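Local coordinates for protein putative metal-sulfur cluster biosynthesis proteins YuaD (Bacillus subtilis, PDB 1ORU) that is of unproven function but, as a MOSC-domain protein, may bind molybdenum and pyridoxal phosphate and take part in metal-sulfur cluster biosynthesis, at residues A[10-15]-A[96-101]; A[29-34]-A[171-176]; A[116-121]-A[175-180]; A[121-126]-A[165-170]. All coordinates share one frame; numbering follows the deposited sequence. Where two conformers were deposited one is given.

Contact 1 (A[10-15]-A[96-101]); sequences AKAEGL and ANVAVS
Two antiparallel strands, 10-15 and 98-101, pair here with a classic beta bulge between: Ala12, Leu15, Val98 and Val100 share one face of the sheet, while Lys11, Ala99 and Ser101 lie on the other. On the aliphatic face Leu15 and Val98 lie side by side and point the same way, Leu15 CD2 resting 4.0 Å from Val98 CG2. Ala12 CB extends this patch more loosely toward Val98 CG1.

The bulge arises because Glu13 and Gly14 both face Ala99. Gly14 N donates to Ala99 O at 3.1 Å, in the carbonyl plane and on a lone pair, whereas the bond from Glu13 N to the same oxygen is weak and strongly bent. The extra residue turns the Glu13 side chain toward the partner strand. With CG anti to its carbonyl carbon and the chain bent at chi2 (-72°), its carboxylate arrives over Ser101, whose OG sits in the crowded position between N and C (chi1 66°). Ser101 OG donates to the anti lone pair of Glu13 OE2 at 2.6 Å. Lys11 CB flanks the same hydroxyl, 3.6 Å from Ser101 OG, before its extended chain leads off.

Strand 69-73 contributes Ile71 and Ser73 against Val100, helix 74-84 covers the bulge side through Ile74 on Glu13 and Ala99, and on the aliphatic face Leu31 and Phe33 of strand 30-33 meet Leu15 and Val98.

Contact 2 (A[29-34]-A[171-176]); sequences DKLDFD and GAVYTG
Val173 is at the centre of the side-chain contacts in this two-stranded antiparallel sheet: its CG2 meets both Leu31 and the Phe33 ring, its CG1 the ring. CG2 occupies the crowded position between N and carbonyl carbon, and from there lies 3.6 Å from Leu31 CB. The same methyl stands over one face of the Phe33 ring, a CH-pi contact with CG2 4.0 Å from the centroid and shifted toward the rim. The other methyl, Val173 CG1, meets the ring at Phe33 CE2, 3.6 Å away. The two side chains cross at about a right angle.

Backbone bonds set this register. Val173 N reaches Leu31 O at 2.9 Å, nearly along the C=O axis, and Leu31 N answers to Val173 O. Gly171 and Phe33 form the next hydrogen-bonded pair; at its phi of 160° a beta-carbon on Gly171 would collide with the preceding carbonyl oxygen, so glycine suits this end.

On the other face Lys30 runs alongside Tyr174, Lys30 CG being 4.0 Å from Tyr174 CE1, and its CE lies 3.9 Å from Ala172 CB. Farther out, Leu15 and Ile17 of strand 5-17 pack on Leu31, while Ile38 touches both Leu31 and Phe33. An alanine in place of Phe33 would remove the ring and would probably loosen the seat of both Val173 methyls.

The chemistry is thus two-sided: an apolar face turned to the protein core, and an outer face on which aliphatic lysine carbons cover apolar neighbours while the ammonium keeps its charge toward Asp32, a long salt bridge.

Contact 3 (A[116-121]-A[175-180]); sequences IFPSGA and TGDEIE
The turn linking strands 114-116 and 122-128 is bound at its start to strand 178-184, and the tight part is a single methyl on a ring. Ile179 CG2 sits over one face of Phe117, 3.7 Å from the ring centroid and offset toward the rim, a CH-pi contact. Ile179 has CG1 in the crowded position between N and carbonyl carbon (chi1 54°), which puts CG2 beside its own N and against the ring. Next to it, Ile116 and Glu180 form an antiparallel hydrogen-bonded pair: Ile116 N to Glu180 O and Glu180 N to Ile116 O are both 2.9 Å, nearly straight and in the carbonyl plane. Ala12, Leu123 and Val173 also pack on the Phe117 ring.

The looser side begins at the type I turn from Phe117 to Gly120, exposed at Pro118 and Ser119. Pro118 CD touches Glu178 O at 3.3 Å, and the Asp177 side chain runs at about a right angle to that of Phe117, with OD2 at the ring edge, 3.8 Å from Phe117 CD1. A water links the two segments, accepting from Ser119 N and donating to Asp177 OD2 at 2.7 Å.

Asp177 OD2 therefore has two donors, the water and the backbone N of Tyr174, which would probably stabilise its negative charge. Apolar packing and a pair of backbone bonds hold the inner end, a carboxylate with bound water the outer.

Contact 4 (A[121-126]-A[165-170]); sequences AALLCE and CIVERP. With SO4 (sulfate ion), chain F.
Ala121 leads into the strand with its CA 3.3 Å from Arg169 O, a CA-H...O contact. At Ala122, faced by both Glu168 and Arg169 in a classic beta bulge, the carbonyl oxygen accepts from two amides. Arg169 N lies in the carbonyl plane on a lone pair, while Glu168 N, closer at 2.8 Å, comes from above that plane. Arg169 NH2 donates to a sulfate, probably from the crystallisation liquor, which also bonds to Glu62 N of the second subunit.

Leu123 turns to the opposite face, where it touches Ile69 and Ile71 of the neighbouring strand 69-73. Its CB meets Cys165 CB at 3.9 Å, and the Leu123 and Val167 side chains cross obliquely, CD2 against CG2. Leu124 restores regular pairing, its N reaching Ile166 O at 2.8 Å almost along the C=O axis. Its CB lies 3.8 Å from Glu168 OE1, an oxygen that has Arg114 as its salt-bridge partner. Cys165 CB presses on Leu124 O at 3.1 Å.

In Glu126, CG, anti to the carbonyl carbon, lies 3.8 Å from Ile166 CD1, and the bend at chi2 (-66°) swings the carboxylate back beside that methyl. OE1 is held by Arg66, and OE2 approaches the same oxygen of Glu126 in the second subunit. An alanine here removes the carboxylate paired with Arg66 and the CG packed on Ile166, and would probably leave Arg66 less firmly placed.

The buried carboxylates of Glu126 and Glu168 are probably offset in charge by Arg66 and Arg114, near the second subunit, and the close Glu126 oxygens could raise their proton affinity.

Followed from the N terminus, strand 5-17 comes first and is joined by strand 98-101 in contact 1, closing a loop of 80 residues. Strand 30-33, which lies inside that loop, waits for 171-174, so contact 2 crosses contact 1. Segments 116-121 and 175-180 then close contact 3, in series with contact 1, and contact 4 is nested inside the loops of both contacts 2 and 3. Contacts 1, 3 and 4 all reach the large mixed sheet, and Ala10 O probably bonds Ile179 N between contacts 1 and 3. Contact 2 is a separate two-stranded sheet, packed on that larger one and joined to contact 3 through shared Thr175 and Gly176.

Contact 1 (A[10-15]-A[96-101])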
# COMPACT_ATOMS: atom_id res chain seq x y z
N ALA A 10 -3.19 -0.94 -21.34
CA ALA A 10 -4.43 -0.18 -21.27
C ALA A 10 -4.13 1.24 -21.71
O ALA A 10 -3.04 1.52 -22.24
CB ALA A 10 -5.01 -0.20 -19.86
N LYS A 11 -5.07 2.15 -21.48
CA LYS A 11 -4.91 3.53 -21.92
C LYS A 11 -5.44 4.57 -20.95
O LYS A 11 -6.47 4.37 -20.31
CB LYS A 11 -5.60 3.70 -23.28
CG LYS A 11 -5.60 5.10 -23.85
CD LYS A 11 -6.32 5.12 -25.20
CE LYS A 11 -6.33 6.50 -25.84
NZ LYS A 11 -7.09 6.49 -27.13
N ALA A 12 -4.73 5.69 -20.85
CA ALA A 12 -5.16 6.79 -20.01
C ALA A 12 -5.97 7.70 -20.93
O ALA A 12 -5.40 8.47 -21.71
CB ALA A 12 -3.95 7.54 -19.45
N GLU A 13 -7.30 7.59 -20.87
CA GLU A 13 -8.19 8.39 -21.71
C GLU A 13 -8.21 9.85 -21.30
O GLU A 13 -8.30 10.74 -22.14
CB GLU A 13 -9.62 7.86 -21.67
CG GLU A 13 -9.84 6.51 -22.31
CD GLU A 13 -9.76 6.54 -23.83
OE1 GLU A 13 -9.62 7.64 -24.41
OE2 GLU A 13 -9.85 5.46 -24.44
N GLY A 14 -8.15 10.10 -19.99
CA GLY A 14 -8.18 11.46 -19.50
C GLY A 14 -7.37 11.69 -18.24
O GLY A 14 -7.19 10.78 -17.44
N LEU A 15 -6.88 12.91 -18.09
CA LEU A 15 -6.10 13.31 -16.93
C LEU A 15 -6.81 14.54 -16.35
O LEU A 15 -7.30 15.38 -17.11
CB LEU A 15 -4.67 13.68 -17.34
CG LEU A 15 -3.88 12.59 -18.07
CD1 LEU A 15 -2.51 13.15 -18.45
CD2 LEU A 15 -3.73 11.35 -17.18
N ALA A 96 -11.69 12.08 -10.05
CA ALA A 96 -10.61 11.25 -10.56
C ALA A 96 -9.49 12.08 -11.18
O ALA A 96 -9.73 13.17 -11.71
CB ALA A 96 -11.15 10.27 -11.60
N ASN A 97 -8.26 11.57 -11.11
CA ASN A 97 -7.11 12.24 -11.69
C ASN A 97 -6.76 11.57 -13.00
O ASN A 97 -6.16 12.17 -13.89
CB ASN A 97 -5.91 12.16 -10.74
CG ASN A 97 -6.15 12.89 -9.45
OD1 ASN A 97 -6.37 14.10 -9.43
ND2 ASN A 97 -6.13 12.15 -8.34
N VAL A 98 -7.13 10.30 -13.12
CA VAL A 98 -6.87 9.54 -14.33
C VAL A 98 -8.08 8.68 -14.66
O VAL A 98 -8.62 7.99 -13.79
CB VAL A 98 -5.64 8.61 -14.19
CG1 VAL A 98 -5.34 7.93 -15.53
CG2 VAL A 98 -4.43 9.41 -13.71
N ALA A 99 -8.51 8.74 -15.91
CA ALA A 99 -9.62 7.92 -16.36
C ALA A 99 -8.99 7.00 -17.39
O ALA A 99 -8.45 7.46 -18.39
CB ALA A 99 -10.71 8.78 -16.99
N VAL A 100 -9.04 5.70 -17.13
CA VAL A 100 -8.45 4.73 -18.05
C VAL A 100 -9.51 3.96 -18.82
O VAL A 100 -10.67 3.89 -18.41
CB VAL A 100 -7.57 3.71 -17.30
CG1 VAL A 100 -6.46 4.44 -16.54
CG2 VAL A 100 -8.41 2.88 -16.34
N SER A 101 -9.10 3.41 -19.96
CA SER A 101 -10.00 2.58 -20.77
C SER A 101 -9.26 1.26 -20.97
O SER A 101 -8.03 1.21 -20.88
CB SER A 101 -10.32 3.24 -22.13
OG SER A 101 -9.19 3.36 -22.97

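Contact 2 (A[29-34]-A[171-176])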
# COMPACT_ATOMS: atom_id res chain seq x y z
N ASP A 29 -4.18 18.42 -20.34
CA ASP A 29 -3.54 17.70 -21.43
C ASP A 29 -2.34 16.94 -20.88
O ASP A 29 -1.89 15.95 -21.46
CB ASP A 29 -3.07 18.67 -22.51
CG ASP A 29 -1.90 19.53 -22.05
OD1 ASP A 29 -2.03 20.21 -21.01
OD2 ASP A 29 -0.85 19.52 -22.73
N LYS A 30 -1.84 17.40 -19.74
CA LYS A 30 -0.67 16.78 -19.11
C LYS A 30 -0.71 16.95 -17.60
O LYS A 30 -1.32 17.88 -17.08
CB LYS A 30 0.61 17.44 -19.65
CG LYS A 30 1.85 17.22 -18.79
CD LYS A 30 2.94 18.24 -19.07
CE LYS A 30 4.13 18.03 -18.15
NZ LYS A 30 5.22 19.02 -18.37
N LEU A 31 -0.06 16.02 -16.89
CA LEU A 31 0.03 16.07 -15.44
C LEU A 31 1.43 15.64 -15.03
O LEU A 31 2.06 14.81 -15.70
CB LEU A 31 -0.96 15.11 -14.77
CG LEU A 31 -2.46 15.39 -14.80
CD1 LEU A 31 -3.19 14.27 -14.08
CD2 LEU A 31 -2.74 16.73 -14.12
N ASP A 32 1.93 16.22 -13.95
CA ASP A 32 3.24 15.84 -13.44
C ASP A 32 2.99 14.98 -12.21
O ASP A 32 2.24 15.37 -11.32
CB ASP A 32 4.06 17.06 -13.05
CG ASP A 32 4.56 17.84 -14.25
OD1 ASP A 32 5.15 17.21 -15.16
OD2 ASP A 32 4.36 19.07 -14.28
N PHE A 33 3.60 13.80 -12.18
CA PHE A 33 3.48 12.92 -11.03
C PHE A 33 4.82 13.04 -10.30
O PHE A 33 5.88 12.94 -10.92
CB PHE A 33 3.29 11.45 -11.43
CG PHE A 33 1.91 11.11 -11.91
CD1 PHE A 33 0.84 12.00 -11.76
CD2 PHE A 33 1.66 9.87 -12.51
CE1 PHE A 33 -0.45 11.65 -12.18
CE2 PHE A 33 0.38 9.52 -12.93
CZ PHE A 33 -0.67 10.41 -12.77
N ASP A 34 4.76 13.26 -9.00
CA ASP A 34 5.97 13.37 -8.19
C ASP A 34 5.63 12.70 -6.87
O ASP A 34 4.47 12.40 -6.60
CB ASP A 34 6.33 14.84 -7.97
CG ASP A 34 7.76 15.03 -7.48
OD1 ASP A 34 8.44 14.03 -7.17
OD2 ASP A 34 8.21 16.20 -7.41
N GLY A 171 7.35 11.44 -12.94
CA GLY A 171 7.36 11.53 -14.39
C GLY A 171 6.12 12.21 -14.91
O GLY A 171 5.12 12.34 -14.20
N ALA A 172 6.17 12.66 -16.16
CA ALA A 172 5.02 13.34 -16.77
C ALA A 172 4.10 12.33 -17.45
O ALA A 172 4.56 11.31 -17.96
CB ALA A 172 5.49 14.35 -17.79
N VAL A 173 2.80 12.61 -17.43
CA VAL A 173 1.82 11.75 -18.07
C VAL A 173 1.01 12.63 -19.02
O VAL A 173 0.76 13.80 -18.72
CB VAL A 173 0.92 11.03 -17.04
CG1 VAL A 173 1.77 10.07 -16.20
CG2 VAL A 173 0.23 12.04 -16.12
N TYR A 174 0.63 12.06 -20.16
CA TYR A 174 -0.09 12.81 -21.20
C TYR A 174 -1.39 12.14 -21.63
O TYR A 174 -1.51 10.92 -21.58
CB TYR A 174 0.83 12.95 -22.41
CG TYR A 174 2.21 13.48 -22.07
CD1 TYR A 174 2.47 14.85 -22.05
CD2 TYR A 174 3.25 12.60 -21.76
CE1 TYR A 174 3.74 15.34 -21.72
CE2 TYR A 174 4.52 13.08 -21.43
CZ TYR A 174 4.76 14.44 -21.41
OH TYR A 174 6.02 14.92 -21.08
N THR A 175 -2.35 12.94 -22.07
CA THR A 175 -3.64 12.42 -22.53
C THR A 175 -3.45 11.36 -23.62
O THR A 175 -2.69 11.57 -24.57
CB THR A 175 -4.51 13.56 -23.10
OG1 THR A 175 -4.67 14.59 -22.11
CG2 THR A 175 -5.89 13.03 -23.49
N GLY A 176 -4.13 10.23 -23.48
CA GLY A 176 -4.01 9.18 -24.47
C GLY A 176 -2.84 8.22 -24.31
O GLY A 176 -2.68 7.29 -25.11

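Contact 3 (A[116-121]-A[175-180])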
# COMPACT_ATOMS: atom_id res chain seq x y z
N ILE A 116 2.37 1.77 -15.18
CA ILE A 116 3.49 2.54 -15.69
C ILE A 116 3.21 3.25 -17.01
O ILE A 116 2.64 2.66 -17.93
CB ILE A 116 4.73 1.63 -15.83
CG1 ILE A 116 5.00 0.94 -14.49
CG2 ILE A 116 5.94 2.44 -16.28
CD1 ILE A 116 6.25 0.08 -14.48
N PHE A 117 3.61 4.51 -17.08
CA PHE A 117 3.41 5.36 -18.25
C PHE A 117 4.66 5.39 -19.14
O PHE A 117 5.74 5.00 -18.70
CB PHE A 117 3.03 6.77 -17.78
CG PHE A 117 1.66 6.85 -17.15
CD1 PHE A 117 0.59 7.40 -17.84
CD2 PHE A 117 1.45 6.38 -15.85
CE1 PHE A 117 -0.69 7.49 -17.24
CE2 PHE A 117 0.18 6.46 -15.25
CZ PHE A 117 -0.89 7.01 -15.95
N PRO A 118 4.54 5.85 -20.40
CA PRO A 118 5.68 5.91 -21.32
C PRO A 118 6.89 6.70 -20.82
O PRO A 118 8.03 6.39 -21.17
CB PRO A 118 5.07 6.53 -22.58
CG PRO A 118 3.66 6.03 -22.55
CD PRO A 118 3.29 6.22 -21.09
N SER A 119 6.63 7.71 -20.00
CA SER A 119 7.71 8.54 -19.46
C SER A 119 8.48 7.82 -18.37
O SER A 119 9.60 8.21 -18.03
CB SER A 119 7.12 9.80 -18.86
OG SER A 119 6.35 9.45 -17.72
N GLY A 120 7.87 6.77 -17.83
CA GLY A 120 8.51 6.04 -16.75
C GLY A 120 7.75 6.29 -15.46
O GLY A 120 7.94 5.59 -14.47
N ALA A 121 6.88 7.31 -15.45
CA ALA A 121 6.09 7.61 -14.26
C ALA A 121 5.37 6.32 -13.88
O ALA A 121 4.87 5.60 -14.75
CB ALA A 121 5.08 8.72 -14.55
N THR A 175 -2.35 12.94 -22.07
CA THR A 175 -3.64 12.42 -22.53
C THR A 175 -3.45 11.36 -23.62
O THR A 175 -2.69 11.57 -24.57
CB THR A 175 -4.51 13.56 -23.10
OG1 THR A 175 -4.67 14.59 -22.11
CG2 THR A 175 -5.89 13.03 -23.49
N GLY A 176 -4.13 10.23 -23.48
CA GLY A 176 -4.01 9.18 -24.47
C GLY A 176 -2.84 8.22 -24.31
O GLY A 176 -2.68 7.29 -25.11
N ASP A 177 -2.02 8.45 -23.30
CA ASP A 177 -0.87 7.59 -23.04
C ASP A 177 -1.28 6.13 -22.93
O ASP A 177 -2.27 5.80 -22.29
CB ASP A 177 -0.18 7.97 -21.73
CG ASP A 177 0.89 9.02 -21.90
OD1 ASP A 177 1.14 9.43 -23.06
OD2 ASP A 177 1.48 9.43 -20.87
N GLU A 178 -0.49 5.25 -23.54
CA GLU A 178 -0.74 3.82 -23.44
C GLU A 178 -0.06 3.45 -22.13
O GLU A 178 1.08 3.86 -21.88
CB GLU A 178 -0.09 3.09 -24.62
CG GLU A 178 -0.69 1.72 -24.89
CD GLU A 178 -0.07 1.05 -26.10
OE1 GLU A 178 1.13 0.69 -26.04
OE2 GLU A 178 -0.78 0.88 -27.12
N ILE A 179 -0.74 2.71 -21.27
CA ILE A 179 -0.14 2.33 -20.00
C ILE A 179 0.10 0.83 -19.89
O ILE A 179 -0.58 0.02 -20.52
CB ILE A 179 -1.00 2.80 -18.80
CG1 ILE A 179 -2.44 2.29 -18.95
CG2 ILE A 179 -0.97 4.31 -18.72
CD1 ILE A 179 -3.32 2.58 -17.74
N GLU A 180 1.10 0.49 -19.08
CA GLU A 180 1.48 -0.90 -18.85
C GLU A 180 1.04 -1.25 -17.44
O GLU A 180 1.53 -0.65 -16.48
CB GLU A 180 2.99 -1.05 -18.97
CG GLU A 180 3.49 -2.47 -18.98
CD GLU A 180 3.28 -3.15 -20.32
OE1 GLU A 180 3.71 -4.31 -20.48
OE2 GLU A 180 2.67 -2.51 -21.21
O HOH W 1 4.06 9.46 -20.02

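Contact 4 (A[121-126]-A[165-170])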
# COMPACT_ATOMS: atom_id res chain seq x y z
N ALA A 121 6.88 7.31 -15.45
CA ALA A 121 6.09 7.61 -14.26
C ALA A 121 5.37 6.32 -13.88
O ALA A 121 4.87 5.60 -14.75
CB ALA A 121 5.08 8.72 -14.55
N ALA A 122 5.33 6.02 -12.59
CA ALA A 122 4.69 4.79 -12.13
C ALA A 122 3.83 4.98 -10.89
O ALA A 122 4.19 5.70 -9.96
CB ALA A 122 5.75 3.72 -11.86
N LEU A 123 2.69 4.30 -10.89
CA LEU A 123 1.75 4.36 -9.77
C LEU A 123 1.69 3.01 -9.06
O LEU A 123 1.66 1.95 -9.71
CB LEU A 123 0.35 4.73 -10.28
CG LEU A 123 0.22 6.09 -10.97
CD1 LEU A 123 -1.21 6.32 -11.41
CD2 LEU A 123 0.66 7.18 -10.02
N LEU A 124 1.69 3.05 -7.74
CA LEU A 124 1.60 1.86 -6.91
C LEU A 124 0.15 1.75 -6.46
O LEU A 124 -0.38 2.67 -5.84
CB LEU A 124 2.51 1.99 -5.68
CG LEU A 124 2.35 0.93 -4.59
CD1 LEU A 124 2.80 -0.43 -5.10
CD2 LEU A 124 3.17 1.34 -3.36
N CYS A 125 -0.50 0.63 -6.76
CA CYS A 125 -1.90 0.47 -6.38
C CYS A 125 -2.12 0.31 -4.86
O CYS A 125 -1.53 -0.57 -4.22
CB CYS A 125 -2.51 -0.73 -7.11
SG CYS A 125 -4.27 -0.93 -6.75
N GLU A 126 -2.95 1.18 -4.29
CA GLU A 126 -3.28 1.11 -2.87
C GLU A 126 -4.72 0.65 -2.62
O GLU A 126 -5.32 0.98 -1.60
CB GLU A 126 -3.02 2.46 -2.19
CG GLU A 126 -1.53 2.76 -1.96
CD GLU A 126 -0.88 1.82 -0.96
OE1 GLU A 126 -1.51 1.52 0.07
OE2 GLU A 126 0.29 1.41 -1.18
N CYS A 165 -3.91 5.34 -5.63
CA CYS A 165 -2.50 4.97 -5.75
C CYS A 165 -1.55 5.98 -5.13
O CYS A 165 -1.90 7.13 -4.88
CB CYS A 165 -2.09 4.85 -7.23
SG CYS A 165 -3.00 3.67 -8.24
N ILE A 166 -0.31 5.53 -4.92
CA ILE A 166 0.77 6.36 -4.42
C ILE A 166 1.68 6.50 -5.63
O ILE A 166 1.72 5.60 -6.47
CB ILE A 166 1.55 5.64 -3.29
CG1 ILE A 166 0.81 5.78 -1.97
CG2 ILE A 166 2.97 6.17 -3.21
CD1 ILE A 166 1.40 4.91 -0.85
N VAL A 167 2.38 7.62 -5.77
CA VAL A 167 3.31 7.78 -6.89
C VAL A 167 4.59 7.03 -6.51
O VAL A 167 5.26 7.39 -5.53
CB VAL A 167 3.66 9.28 -7.15
CG1 VAL A 167 4.73 9.38 -8.24
CG2 VAL A 167 2.41 10.04 -7.60
N GLU A 168 4.91 5.98 -7.26
CA GLU A 168 6.10 5.18 -6.98
C GLU A 168 7.33 5.71 -7.72
O GLU A 168 8.45 5.56 -7.25
CB GLU A 168 5.84 3.71 -7.35
CG GLU A 168 6.99 2.75 -6.97
CD GLU A 168 6.57 1.28 -6.99
OE1 GLU A 168 5.59 0.94 -7.69
OE2 GLU A 168 7.24 0.46 -6.31
N ARG A 169 7.12 6.33 -8.88
CA ARG A 169 8.22 6.92 -9.63
C ARG A 169 7.71 8.16 -10.35
O ARG A 169 6.70 8.12 -11.05
CB ARG A 169 8.81 5.95 -10.67
CG ARG A 169 10.15 6.46 -11.20
CD ARG A 169 10.71 5.62 -12.33
NE ARG A 169 12.04 6.09 -12.72
CZ ARG A 169 12.70 5.67 -13.79
NH1 ARG A 169 12.16 4.76 -14.60
NH2 ARG A 169 13.92 6.14 -14.06
N PRO A 170 8.41 9.29 -10.16
CA PRO A 170 8.02 10.56 -10.79
C PRO A 170 8.11 10.55 -12.31
O PRO A 170 8.87 9.76 -12.89
CB PRO A 170 8.98 11.57 -10.16
CG PRO A 170 9.35 10.93 -8.84
CD PRO A 170 9.56 9.50 -9.27
S SO4 F . 17.31 6.96 -11.49
O1 SO4 F . 16.18 7.39 -12.35
O2 SO4 F . 18.15 8.13 -11.14
O3 SO4 F . 16.77 6.37 -10.25
O4 SO4 F . 18.15 5.94 -12.18